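PDB 3L3S: enoyl-CoA hydratase/isomerase family protein from Ruegeria pomeroyi, which probably acts as a hydro-lyase of the crotonase superfamily, adding water to or removing it from acyl-CoA substrates in fatty acid metabolism. Local coordinates for residues 98-103 with 124-129; 135-140 with 174-179; 156-161 with 182-187. All coordinates share one frame; numbering follows the deposited sequence.

Interaction 1 of 3, residues 98-103 with 124-129; sequences LDLAHC and AACDLA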
ATOM      1  N   LEU B  98     -18.774   2.703   7.622  1.00 29.77           N
ATOM      2  CA  LEU B  98     -18.106   4.005   7.584  1.00 31.28           C
ATOM      3  C   LEU B  98     -17.806   4.421   9.021  1.00 31.33           C
ATOM      4  O   LEU B  98     -16.642   4.602   9.388  1.00 33.33           O
ATOM      5  CB  LEU B  98     -19.009   5.057   6.925  1.00 32.49           C
ATOM      6  CG  LEU B  98     -18.524   5.865   5.713  1.00 32.93           C
ATOM      7  CD1 LEU B  98     -19.607   6.871   5.304  1.00 33.06           C
ATOM      8  CD2 LEU B  98     -17.204   6.576   6.006  1.00 32.05           C
ATOM      9  N   ASP B  99     -18.867   4.466   9.833  1.00 30.49           N
ATOM     10  CA  ASP B  99     -18.822   4.815  11.261  1.00 29.69           C
ATOM     11  C   ASP B  99     -17.852   3.947  12.073  1.00 27.69           C
ATOM     12  O   ASP B  99     -17.243   4.428  13.023  1.00 26.52           O
ATOM     13  CB  ASP B  99     -20.218   4.649  11.878  1.00 32.12           C
ATOM     14  CG  ASP B  99     -21.062   5.906  11.813  1.00 35.12           C
ATOM     15  OD1 ASP B  99     -20.732   6.866  11.072  1.00 39.62           O
ATOM     16  OD2 ASP B  99     -22.086   5.922  12.524  1.00 36.57           O
ATOM     17  N   LEU B 100     -17.758   2.668  11.698  1.00 26.99           N
ATOM     18  CA  LEU B 100     -16.893   1.684  12.346  1.00 27.03           C
ATOM     19  C   LEU B 100     -15.410   1.867  12.002  1.00 27.86           C
ATOM     20  O   LEU B 100     -14.540   1.688  12.863  1.00 29.66           O
ATOM     21  CB  LEU B 100     -17.372   0.261  12.005  1.00 25.68           C
ATOM     22  CG  LEU B 100     -16.619  -0.940  12.589  1.00 26.03           C
ATOM     23  CD1 LEU B 100     -16.714  -0.929  14.112  1.00 24.74           C
ATOM     24  CD2 LEU B 100     -17.148  -2.236  12.011  1.00 24.62           C
ATOM     25  N   ALA B 101     -15.129   2.233  10.754  1.00 28.91           N
ATOM     26  CA  ALA B 101     -13.754   2.456  10.318  1.00 30.84           C
ATOM     27  C   ALA B 101     -13.252   3.811  10.799  1.00 31.10           C
ATOM     28  O   ALA B 101     -12.075   3.942  11.131  1.00 32.84           O
ATOM     29  CB  ALA B 101     -13.638   2.340   8.815  1.00 32.13           C
ATOM     30  N   HIS B 102     -14.161   4.788  10.884  1.00 31.44           N
ATOM     31  CA  HIS B 102     -13.840   6.149  11.351  1.00 33.27           C
ATOM     32  C   HIS B 102     -14.072   6.324  12.867  1.00 32.61           C
ATOM     33  O   HIS B 102     -14.035   7.448  13.382  1.00 33.81           O
ATOM     34  CB  HIS B 102     -14.658   7.211  10.593  1.00 34.48           C
ATOM     35  CG  HIS B 102     -14.179   7.496   9.196  1.00 37.92           C
ATOM     36  ND1 HIS B 102     -13.036   6.941   8.657  1.00 39.98           N
ATOM     37  CD2 HIS B 102     -14.706   8.279   8.224  1.00 38.36           C
ATOM     38  CE1 HIS B 102     -12.884   7.367   7.415  1.00 39.29           C
ATOM     39  NE2 HIS B 102     -13.885   8.178   7.127  1.00 39.23           N
ATOM     40  N   CYS B 103     -14.298   5.214  13.573  1.00 31.20           N
ATOM     41  CA  CYS B 103     -14.531   5.218  15.021  1.00 30.20           C
ATOM     42  C   CYS B 103     -13.238   5.549  15.776  1.00 29.38           C
ATOM     43  O   CYS B 103     -12.247   4.841  15.628  1.00 28.76           O
ATOM     44  CB  CYS B 103     -15.070   3.855  15.470  1.00 31.05           C
ATOM     45  SG  CYS B 103     -15.391   3.671  17.245  1.00 35.61           S
ATOM     46  N   ALA B 124     -12.632  -6.207   7.843  1.00 18.88           N
ATOM     47  CA  ALA B 124     -11.762  -5.240   7.181  1.00 18.05           C
ATOM     48  C   ALA B 124     -11.961  -3.811   7.683  1.00 19.08           C
ATOM     49  O   ALA B 124     -11.014  -3.036   7.682  1.00 20.32           O
ATOM     50  CB  ALA B 124     -11.937  -5.305   5.684  1.00 17.06           C
ATOM     51  N   ALA B 125     -13.170  -3.502   8.163  1.00 19.24           N
ATOM     52  CA  ALA B 125     -13.509  -2.175   8.699  1.00 17.48           C
ATOM     53  C   ALA B 125     -12.964  -1.965  10.114  1.00 17.50           C
ATOM     54  O   ALA B 125     -12.881  -0.834  10.590  1.00 19.32           O
ATOM     55  CB  ALA B 125     -15.019  -1.948   8.668  1.00 21.02           C
ATOM     56  N   CYS B 126     -12.592  -3.054  10.783  1.00 16.97           N
ATOM     57  CA  CYS B 126     -12.013  -2.964  12.124  1.00 15.94           C
ATOM     58  C   CYS B 126     -10.548  -2.518  12.013  1.00 15.64           C
ATOM     59  O   CYS B 126      -9.916  -2.744  10.981  1.00 16.17           O
ATOM     60  CB  CYS B 126     -12.103  -4.300  12.866  1.00 15.65           C
ATOM     61  SG  CYS B 126     -13.789  -4.827  13.311  1.00 18.52           S
ATOM     62  N   ASP B 127     -10.031  -1.851  13.049  1.00 16.31           N
ATOM     63  CA  ASP B 127      -8.642  -1.377  13.068  1.00 18.00           C
ATOM     64  C   ASP B 127      -7.679  -2.562  13.076  1.00 20.89           C
ATOM     65  O   ASP B 127      -6.698  -2.591  12.316  1.00 21.48           O
ATOM     66  CB  ASP B 127      -8.378  -0.502  14.295  1.00 19.52           C
ATOM     67  CG  ASP B 127      -9.176   0.790  14.285  1.00 20.20           C
ATOM     68  OD1 ASP B 127      -9.221   1.469  13.241  1.00 20.70           O
ATOM     69  OD2 ASP B 127      -9.755   1.130  15.337  1.00 24.12           O
ATOM     70  N   LEU B 128      -7.979  -3.540  13.933  1.00 20.81           N
ATOM     71  CA  LEU B 128      -7.179  -4.759  14.056  1.00 22.70           C
ATOM     72  C   LEU B 128      -7.998  -6.046  13.800  1.00 22.44           C
ATOM     73  O   LEU B 128      -9.229  -6.050  13.912  1.00 22.23           O
ATOM     74  CB  LEU B 128      -6.491  -4.811  15.423  1.00 22.66           C
ATOM     75  CG  LEU B 128      -5.615  -3.620  15.848  1.00 25.97           C
ATOM     76  CD1 LEU B 128      -5.097  -3.813  17.259  1.00 24.70           C
ATOM     77  CD2 LEU B 128      -4.474  -3.411  14.864  1.00 22.44           C
ATOM     78  N   ALA B 129      -7.309  -7.118  13.407  1.00 21.07           N
ATOM     79  CA  ALA B 129      -7.947  -8.404  13.127  1.00 20.09           C
ATOM     80  C   ALA B 129      -6.986  -9.543  13.448  1.00 19.96           C
ATOM     81  O   ALA B 129      -5.839  -9.552  12.990  1.00 21.08           O
ATOM     82  CB  ALA B 129      -8.396  -8.485  11.669  1.00 18.38           C
TER

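Interaction 2 of 3, residues 135-140 with 174-179; sequences ARFCLP and YDADWA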
ATOM      1  N   ALA B 135      -9.015 -20.099   9.766  1.00 25.83           N
ATOM      2  CA  ALA B 135      -9.746 -18.977   9.189  1.00 26.55           C
ATOM      3  C   ALA B 135      -9.553 -18.805   7.681  1.00 26.22           C
ATOM      4  O   ALA B 135      -8.420 -18.752   7.185  1.00 27.01           O
ATOM      5  CB  ALA B 135      -9.405 -17.682   9.925  1.00 24.53           C
ATOM      6  N   ARG B 136     -10.677 -18.812   6.962  1.00 26.43           N
ATOM      7  CA  ARG B 136     -10.695 -18.646   5.511  1.00 26.83           C
ATOM      8  C   ARG B 136     -11.367 -17.322   5.163  1.00 26.57           C
ATOM      9  O   ARG B 136     -12.142 -16.777   5.953  1.00 27.55           O
ATOM     10  CB  ARG B 136     -11.348 -19.833   4.809  1.00 29.61           C
ATOM     11  CG  ARG B 136     -10.548 -21.141   4.922  1.00 32.66           C
ATOM     12  CD  ARG B 136     -11.311 -22.332   4.341  1.00 37.71           C
ATOM     13  NE  ARG B 136     -12.722 -22.349   4.752  1.00 41.66           N
ATOM     14  CZ  ARG B 136     -13.248 -23.140   5.685  1.00 44.70           C
ATOM     15  NH1 ARG B 136     -12.497 -24.020   6.345  1.00 46.76           N
ATOM     16  NH2 ARG B 136     -14.541 -23.043   5.961  1.00 46.25           N
ATOM     17  N   PHE B 137     -10.958 -16.746   4.035  1.00 24.46           N
ATOM     18  CA  PHE B 137     -11.432 -15.431   3.606  1.00 23.74           C
ATOM     19  C   PHE B 137     -11.910 -15.460   2.167  1.00 24.10           C
ATOM     20  O   PHE B 137     -11.231 -15.991   1.285  1.00 25.44           O
ATOM     21  CB  PHE B 137     -10.302 -14.395   3.791  1.00 20.24           C
ATOM     22  CG  PHE B 137      -9.681 -14.419   5.167  1.00 19.16           C
ATOM     23  CD1 PHE B 137     -10.231 -13.659   6.211  1.00 18.14           C
ATOM     24  CD2 PHE B 137      -8.599 -15.275   5.452  1.00 16.29           C
ATOM     25  CE1 PHE B 137      -9.714 -13.751   7.530  1.00 18.61           C
ATOM     26  CE2 PHE B 137      -8.080 -15.382   6.763  1.00 16.90           C
ATOM     27  CZ  PHE B 137      -8.632 -14.622   7.800  1.00 17.91           C
ATOM     28  N   CYS B 138     -13.050 -14.824   1.916  1.00 25.12           N
ATOM     29  CA  CYS B 138     -13.622 -14.845   0.585  1.00 27.24           C
ATOM     30  C   CYS B 138     -14.465 -13.640   0.215  1.00 27.15           C
ATOM     31  O   CYS B 138     -14.960 -12.912   1.077  1.00 25.56           O
ATOM     32  CB  CYS B 138     -14.488 -16.108   0.451  1.00 28.55           C
ATOM     33  SG  CYS B 138     -15.151 -16.438  -1.179  1.00 36.27           S
ATOM     34  N   LEU B 139     -14.580 -13.455  -1.102  1.00 27.88           N
ATOM     35  CA  LEU B 139     -15.404 -12.442  -1.763  1.00 30.52           C
ATOM     36  C   LEU B 139     -16.024 -13.273  -2.921  1.00 32.35           C
ATOM     37  O   LEU B 139     -15.534 -13.231  -4.047  1.00 31.02           O
ATOM     38  CB  LEU B 139     -14.572 -11.255  -2.289  1.00 29.11           C
ATOM     39  CG  LEU B 139     -13.980 -10.204  -1.340  1.00 29.35           C
ATOM     40  CD1 LEU B 139     -13.382  -9.054  -2.141  1.00 30.11           C
ATOM     41  CD2 LEU B 139     -15.033  -9.677  -0.383  1.00 28.27           C
ATOM     42  N   PRO B 140     -17.141 -14.003  -2.652  1.00 35.70           N
ATOM     43  CA  PRO B 140     -17.846 -14.873  -3.608  1.00 36.64           C
ATOM     44  C   PRO B 140     -18.891 -14.367  -4.610  1.00 38.21           C
ATOM     45  O   PRO B 140     -19.606 -15.187  -5.190  1.00 39.96           O
ATOM     46  CB  PRO B 140     -18.461 -15.909  -2.680  1.00 35.53           C
ATOM     47  CG  PRO B 140     -18.967 -15.046  -1.563  1.00 36.68           C
ATOM     48  CD  PRO B 140     -17.861 -14.014  -1.354  1.00 35.84           C
ATOM     49  N   TYR B 174      -9.348 -17.981   0.480  1.00 28.44           N
ATOM     50  CA  TYR B 174      -7.941 -17.851   0.835  1.00 26.08           C
ATOM     51  C   TYR B 174      -7.755 -18.179   2.298  1.00 26.02           C
ATOM     52  O   TYR B 174      -8.600 -17.822   3.114  1.00 24.37           O
ATOM     53  CB  TYR B 174      -7.481 -16.422   0.562  1.00 24.40           C
ATOM     54  CG  TYR B 174      -7.503 -16.031  -0.901  1.00 23.61           C
ATOM     55  CD1 TYR B 174      -6.352 -16.177  -1.704  1.00 23.46           C
ATOM     56  CD2 TYR B 174      -8.666 -15.505  -1.493  1.00 23.15           C
ATOM     57  CE1 TYR B 174      -6.355 -15.800  -3.067  1.00 21.82           C
ATOM     58  CE2 TYR B 174      -8.683 -15.129  -2.854  1.00 22.33           C
ATOM     59  CZ  TYR B 174      -7.522 -15.280  -3.627  1.00 21.85           C
ATOM     60  OH  TYR B 174      -7.530 -14.917  -4.941  1.00 24.86           O
ATOM     61  N   ASP B 175      -6.628 -18.817   2.627  1.00 26.86           N
ATOM     62  CA  ASP B 175      -6.327 -19.218   4.007  1.00 28.64           C
ATOM     63  C   ASP B 175      -5.787 -18.092   4.903  1.00 28.95           C
ATOM     64  O   ASP B 175      -5.658 -16.950   4.460  1.00 32.81           O
ATOM     65  CB  ASP B 175      -5.412 -20.474   4.037  1.00 27.75           C
ATOM     66  CG  ASP B 175      -4.048 -20.278   3.335  1.00 30.42           C
ATOM     67  OD1 ASP B 175      -3.758 -19.194   2.788  1.00 33.10           O
ATOM     68  OD2 ASP B 175      -3.247 -21.240   3.336  1.00 30.81           O
ATOM     69  N   ALA B 176      -5.481 -18.428   6.155  1.00 27.82           N
ATOM     70  CA  ALA B 176      -4.951 -17.481   7.135  1.00 27.45           C
ATOM     71  C   ALA B 176      -3.543 -16.986   6.812  1.00 27.58           C
ATOM     72  O   ALA B 176      -3.217 -15.823   7.072  1.00 27.62           O
ATOM     73  CB  ALA B 176      -4.983 -18.091   8.528  1.00 27.33           C
ATOM     74  N   ASP B 177      -2.727 -17.868   6.233  1.00 27.37           N
ATOM     75  CA  ASP B 177      -1.353 -17.546   5.866  1.00 26.49           C
ATOM     76  C   ASP B 177      -1.242 -16.485   4.783  1.00 26.15           C
ATOM     77  O   ASP B 177      -0.419 -15.575   4.902  1.00 26.44           O
ATOM     78  CB  ASP B 177      -0.577 -18.804   5.482  1.00 23.73           C
ATOM     79  CG  ASP B 177      -0.224 -19.658   6.686  1.00 28.08           C
ATOM     80  OD1 ASP B 177      -0.437 -20.888   6.628  1.00 30.78           O
ATOM     81  OD2 ASP B 177       0.273 -19.111   7.692  1.00 27.96           O
ATOM     82  N   TRP B 178      -2.133 -16.559   3.791  1.00 25.46           N
ATOM     83  CA  TRP B 178      -2.174 -15.615   2.672  1.00 25.48           C
ATOM     84  C   TRP B 178      -2.633 -14.272   3.219  1.00 24.60           C
ATOM     85  O   TRP B 178      -2.132 -13.234   2.811  1.00 22.12           O
ATOM     86  CB  TRP B 178      -3.151 -16.109   1.585  1.00 27.37           C
ATOM     87  CG  TRP B 178      -3.239 -15.262   0.326  1.00 31.38           C
ATOM     88  CD1 TRP B 178      -2.502 -15.417  -0.818  1.00 33.35           C
ATOM     89  CD2 TRP B 178      -4.108 -14.143   0.093  1.00 32.08           C
ATOM     90  NE1 TRP B 178      -2.855 -14.463  -1.745  1.00 33.77           N
ATOM     91  CE2 TRP B 178      -3.837 -13.668  -1.217  1.00 32.90           C
ATOM     92  CE3 TRP B 178      -5.097 -13.491   0.864  1.00 33.76           C
ATOM     93  CZ2 TRP B 178      -4.521 -12.562  -1.779  1.00 34.52           C
ATOM     94  CZ3 TRP B 178      -5.782 -12.387   0.309  1.00 32.46           C
ATOM     95  CH2 TRP B 178      -5.485 -11.937  -1.004  1.00 32.88           C
ATOM     96  N   ALA B 179      -3.607 -14.326   4.127  1.00 23.71           N
ATOM     97  CA  ALA B 179      -4.180 -13.146   4.764  1.00 24.46           C
ATOM     98  C   ALA B 179      -3.188 -12.396   5.635  1.00 24.75           C
ATOM     99  O   ALA B 179      -3.233 -11.168   5.701  1.00 25.77           O
ATOM    100  CB  ALA B 179      -5.383 -13.519   5.566  1.00 23.53           C
TER

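Interaction 3 of 3, residues 156-161 with 182-187; sequences SRVIGR and AGLINR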
ATOM      1  N   SER B 156     -10.099  -3.190   0.067  1.00 17.72           N
ATOM      2  CA  SER B 156      -9.103  -2.469  -0.736  1.00 17.23           C
ATOM      3  C   SER B 156      -8.246  -1.498   0.068  1.00 16.94           C
ATOM      4  O   SER B 156      -7.220  -1.027  -0.416  1.00 15.61           O
ATOM      5  CB  SER B 156      -9.762  -1.717  -1.880  1.00 16.44           C
ATOM      6  OG  SER B 156     -10.668  -0.745  -1.379  1.00 21.78           O
ATOM      7  N   ARG B 157      -8.683  -1.196   1.290  1.00 17.39           N
ATOM      8  CA  ARG B 157      -7.941  -0.303   2.158  1.00 18.24           C
ATOM      9  C   ARG B 157      -6.933  -1.032   3.030  1.00 19.43           C
ATOM     10  O   ARG B 157      -6.009  -0.405   3.550  1.00 22.12           O
ATOM     11  CB  ARG B 157      -8.886   0.555   3.004  1.00 18.06           C
ATOM     12  CG  ARG B 157      -9.138   1.966   2.428  1.00 18.52           C
ATOM     13  CD  ARG B 157      -9.791   1.922   1.053  1.00 18.20           C
ATOM     14  NE  ARG B 157     -10.184   3.240   0.569  1.00 22.92           N
ATOM     15  CZ  ARG B 157     -10.822   3.475  -0.581  1.00 22.28           C
ATOM     16  NH1 ARG B 157     -11.154   2.479  -1.400  1.00 20.04           N
ATOM     17  NH2 ARG B 157     -11.138   4.720  -0.907  1.00 19.76           N
ATOM     18  N   VAL B 158      -7.076  -2.357   3.143  1.00 18.75           N
ATOM     19  CA  VAL B 158      -6.179  -3.154   3.979  1.00 18.37           C
ATOM     20  C   VAL B 158      -5.221  -4.125   3.264  1.00 19.84           C
ATOM     21  O   VAL B 158      -4.375  -4.741   3.912  1.00 21.98           O
ATOM     22  CB  VAL B 158      -6.941  -3.867   5.154  1.00 20.71           C
ATOM     23  CG1 VAL B 158      -7.663  -2.829   6.049  1.00 20.68           C
ATOM     24  CG2 VAL B 158      -7.914  -4.933   4.638  1.00 16.20           C
ATOM     25  N   ILE B 159      -5.402  -4.332   1.961  1.00 19.79           N
ATOM     26  CA  ILE B 159      -4.501  -5.200   1.178  1.00 20.78           C
ATOM     27  C   ILE B 159      -4.155  -4.500  -0.136  1.00 21.91           C
ATOM     28  O   ILE B 159      -4.853  -3.573  -0.540  1.00 24.17           O
ATOM     29  CB  ILE B 159      -5.060  -6.660   0.911  1.00 21.67           C
ATOM     30  CG1 ILE B 159      -6.378  -6.650   0.135  1.00 22.40           C
ATOM     31  CG2 ILE B 159      -5.232  -7.414   2.204  1.00 19.68           C
ATOM     32  CD1 ILE B 159      -6.909  -8.040  -0.196  1.00 24.15           C
ATOM     33  N   GLY B 160      -3.104  -4.968  -0.810  1.00 25.46           N
ATOM     34  CA  GLY B 160      -2.646  -4.377  -2.068  1.00 25.04           C
ATOM     35  C   GLY B 160      -3.617  -4.479  -3.233  1.00 26.43           C
ATOM     36  O   GLY B 160      -4.527  -5.310  -3.200  1.00 26.24           O
ATOM     37  N   ARG B 161      -3.406  -3.660  -4.267  1.00 25.54           N
ATOM     38  CA  ARG B 161      -4.274  -3.633  -5.449  1.00 25.93           C
ATOM     39  C   ARG B 161      -4.378  -4.968  -6.210  1.00 24.53           C
ATOM     40  O   ARG B 161      -5.417  -5.263  -6.782  1.00 22.66           O
ATOM     41  CB  ARG B 161      -3.869  -2.494  -6.397  1.00 27.93           C
ATOM     42  CG  ARG B 161      -4.907  -2.163  -7.472  1.00 30.90           C
ATOM     43  CD  ARG B 161      -4.388  -1.157  -8.482  1.00 36.22           C
ATOM     44  NE  ARG B 161      -4.460   0.225  -8.009  1.00 36.25           N
ATOM     45  CZ  ARG B 161      -5.322   1.135  -8.464  1.00 37.96           C
ATOM     46  NH1 ARG B 161      -6.207   0.828  -9.412  1.00 37.52           N
ATOM     47  NH2 ARG B 161      -5.286   2.366  -7.978  1.00 38.30           N
ATOM     48  N   ALA B 182      -0.756 -10.689   3.271  1.00 23.49           N
ATOM     49  CA  ALA B 182      -1.407  -9.626   2.509  1.00 24.59           C
ATOM     50  C   ALA B 182      -1.776  -8.398   3.346  1.00 24.90           C
ATOM     51  O   ALA B 182      -1.973  -7.313   2.802  1.00 24.02           O
ATOM     52  CB  ALA B 182      -2.644 -10.172   1.799  1.00 22.35           C
ATOM     53  N   GLY B 183      -1.877  -8.587   4.659  1.00 24.81           N
ATOM     54  CA  GLY B 183      -2.244  -7.510   5.558  1.00 25.69           C
ATOM     55  C   GLY B 183      -3.729  -7.463   5.845  1.00 26.00           C
ATOM     56  O   GLY B 183      -4.251  -6.423   6.230  1.00 29.85           O
ATOM     57  N   LEU B 184      -4.409  -8.588   5.647  1.00 26.52           N
ATOM     58  CA  LEU B 184      -5.849  -8.698   5.886  1.00 25.92           C
ATOM     59  C   LEU B 184      -6.089  -8.894   7.382  1.00 26.08           C
ATOM     60  O   LEU B 184      -7.097  -8.438   7.916  1.00 26.68           O
ATOM     61  CB  LEU B 184      -6.424  -9.839   5.044  1.00 24.08           C
ATOM     62  CG  LEU B 184      -7.912 -10.103   4.806  1.00 24.36           C
ATOM     63  CD1 LEU B 184      -8.663  -8.831   4.363  1.00 22.65           C
ATOM     64  CD2 LEU B 184      -8.036 -11.191   3.750  1.00 20.70           C
ATOM     65  N   ILE B 185      -5.143  -9.569   8.041  1.00 25.12           N
ATOM     66  CA  ILE B 185      -5.169  -9.789   9.488  1.00 25.32           C
ATOM     67  C   ILE B 185      -3.810  -9.352  10.049  1.00 25.77           C
ATOM     68  O   ILE B 185      -2.849  -9.208   9.289  1.00 24.72           O
ATOM     69  CB  ILE B 185      -5.491 -11.267   9.884  1.00 26.19           C
ATOM     70  CG1 ILE B 185      -4.600 -12.246   9.111  1.00 26.00           C
ATOM     71  CG2 ILE B 185      -6.985 -11.540   9.703  1.00 26.28           C
ATOM     72  CD1 ILE B 185      -4.681 -13.693   9.531  1.00 28.27           C
ATOM     73  N   ASN B 186      -3.732  -9.163  11.368  1.00 25.41           N
ATOM     74  CA  ASN B 186      -2.502  -8.718  12.035  1.00 24.96           C
ATOM     75  C   ASN B 186      -1.542  -9.804  12.519  1.00 27.25           C
ATOM     76  O   ASN B 186      -0.318  -9.622  12.447  1.00 27.93           O
ATOM     77  CB  ASN B 186      -2.835  -7.797  13.211  1.00 24.63           C
ATOM     78  CG  ASN B 186      -3.448  -6.479  12.771  1.00 24.58           C
ATOM     79  OD1 ASN B 186      -2.745  -5.482  12.584  1.00 25.89           O
ATOM     80  ND2 ASN B 186      -4.763  -6.467  12.606  1.00 24.14           N
ATOM     81  N   ARG B 187      -2.087 -10.915  13.025  1.00 27.27           N
ATOM     82  CA  ARG B 187      -1.284 -12.017  13.550  1.00 26.66           C
ATOM     83  C   ARG B 187      -2.100 -13.303  13.567  1.00 25.98           C
ATOM     84  O   ARG B 187      -3.317 -13.262  13.730  1.00 25.66           O
ATOM     85  CB  ARG B 187      -0.809 -11.671  14.973  1.00 30.67           C
ATOM     86  CG  ARG B 187       0.407 -12.424  15.479  1.00 36.96           C
ATOM     87  CD  ARG B 187       0.899 -11.839  16.808  1.00 42.96           C
ATOM     88  NE  ARG B 187       1.999 -12.633  17.362  1.00 47.97           N
ATOM     89  CZ  ARG B 187       2.478 -12.524  18.601  1.00 49.88           C
ATOM     90  NH1 ARG B 187       1.974 -11.637  19.454  1.00 51.63           N
ATOM     91  NH2 ARG B 187       3.440 -13.345  19.004  1.00 50.59           N
TER

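Interaction 1 of 3, residues 98-103 with 124-129
Leu100 and Ala101, in the last turn of helix 84-101, meet Ala125 and Cys126, which follow helix 118-124 and lead into strand 128-131. The apolar part is a methyl-to-methyl contact: Leu100 CD2 lies 4.0 Å from Ala125 CB, and the same methyl reaches Cys126 SG at 4.4 Å. Leu100 holds CG anti to its backbone N (chi1 -179°); from there CD2 meets Ala125 CB. Leu100 and Cys126 both also touch Ile56 of strand 53-58 and Thr107 of strand 107-111, and Leu42 of helix 32-45 packs on Leu100.

Backbones approach most closely at Ala101 and Ala125, whose CA atoms are 4.9 Å apart. Small side chains at both positions go with this close approach. Here Ala101 makes a bent CA-H...O contact with Ala125 O, with CA to O 3.4 Å and 138° at the hydrogen, and Ala101 CB stands 3.7 Å from the same oxygen. One carbonyl is thus met by both the CA and the CB of a single alanine.

The Asp127 carboxylate stays at longer range. Asp127 OD1 is 4.3 Å from Ala101 O, and its OD2 is 4.5 Å from Cys103 O, neither being a bond; OD2 is satisfied by a hydrogen bond outside the two segments. Asp127 N donates to Thr107 OG1, while Cys126 O accepts from Arg162 of the second subunit. Ala101 and His102 also pack on Leu228 of the third subunit.

Helix end and turn are therefore joined in the crotonase core by methyl packing and one CA-H...O contact, while Asp127 N and Cys126 O find their hydrogen bonds on Thr107 and on the second subunit.

Interaction 2 of 3, residues 135-140 with 174-179
Phe137 and Tyr174 both set CG anti to the carbonyl carbon and beside the backbone N (chi1 -51° and -65°). With CG so placed, Phe137 CD2 and CE2 meet the start of helix 176-182, and Phe137 O lies at the edge of the Tyr174 ring. Between the two residues runs a single antiparallel beta bridge, a hydrogen-bonded pair that attaches the residues before helix 176-182 to strand 137-138, an outermost strand of the small parallel sheet of this crotonase fold. Phe137 N gives to Tyr174 O at 2.8 Å, and Tyr174 N returns a bond to Phe137 O at 2.9 Å. The second is the straighter. Tyr174 O is also approached by the CA-H of Arg136, with CA to O 3.3 Å.

Asp175 is the N-cap of helix 176-182: its OD1 accepts from Trp178 N, which sits above the carboxylate plane, 47° out of it. Trp178 in turn brings its indole against the Tyr174 ring, with Tyr174 CD1 3.5 Å above the indole plane, over its centre. The far end of Tyr174 is held by Glu166 of helix 161-170, which bonds its OH, and Met167 of that helix touches both aromatic side chains.

The Phe137 ring is wedged between the bridge and the first turn of the helix, and its remaining neighbours include Leu120 and Met123 of helix 118-124 and Leu184. Ala176 CA lies in the ring plane at the edge, and Asp175 O is likewise near that plane, 3.5 Å from Phe137 CD2. Tyr174 O and Ala179 CB come in obliquely instead, the alanine methyl resting 3.5 Å from Phe137 CE2.

Interaction 3 of 3, residues 156-161 with 182-187
Ile159 and Val158, in the loop between helices 150-155 and 161-170, pack against the end of helix 176-182 at Ala182, Gly183 and Leu184. The apolar contacts centre on Ile159 CG2, which lies 3.8 Å from Ala182 CB and 3.9 Å from Leu184 CB, the one methyl touching both CB atoms. This branch stands beside the backbone N of Ile159, while CG1 takes the more crowded place between N and the carbonyl carbon (chi1 60°). Val158 CG2 meets Leu184 CD1 at 4.0 Å, the two side chains crossing obliquely. Val164 and Met167 of helix 161-170 also touch Ile159, and Leu184 continues inward onto Leu120 and Met123.

Backbone carbonyls also come close. Ile159 CG2 is within 3.3 Å of Ala182 O. Val158 O and Gly183 O, two acceptors, are modelled 2.9 Å apart, an unfavourable and doubtful approach.

Gly183, with phi 94°, is the C-prime residue of a Schellman motif: Leu184 N bonds to Ala179 O and Gly183 N to Leu180 O, turning the chain out of the helix.

The helix terminus thus spends the N-H groups of Gly183 and Leu184 on its own capping bonds, and the neighbouring loop meets it through branched side chains, Ile159 CG2 also lying against Ala182 O and Leu184 N.

Interactions 2 and 3 share helix 176-182: the former sits at its start and the latter at its end, their centres 11 Å apart, and their segments alternate along the chain. The capping bond to Ala179 O (2.8 Å from Leu184 N) ties interaction 3 to interaction 2, and Leu184 CD2 reaches Phe137 CG at 3.9 Å. Interactions 1 and 3, centres 13 Å apart, are joined where Ala129 O meets Asn186 N at 2.7 Å, a probable hydrogen bond between strand 128-131 and the approach to strand 187-188. Interactions 1 and 2 do not touch; their nearest atoms are about 7 Å apart. All three border the third subunit, interaction 2 through Tyr174 alone.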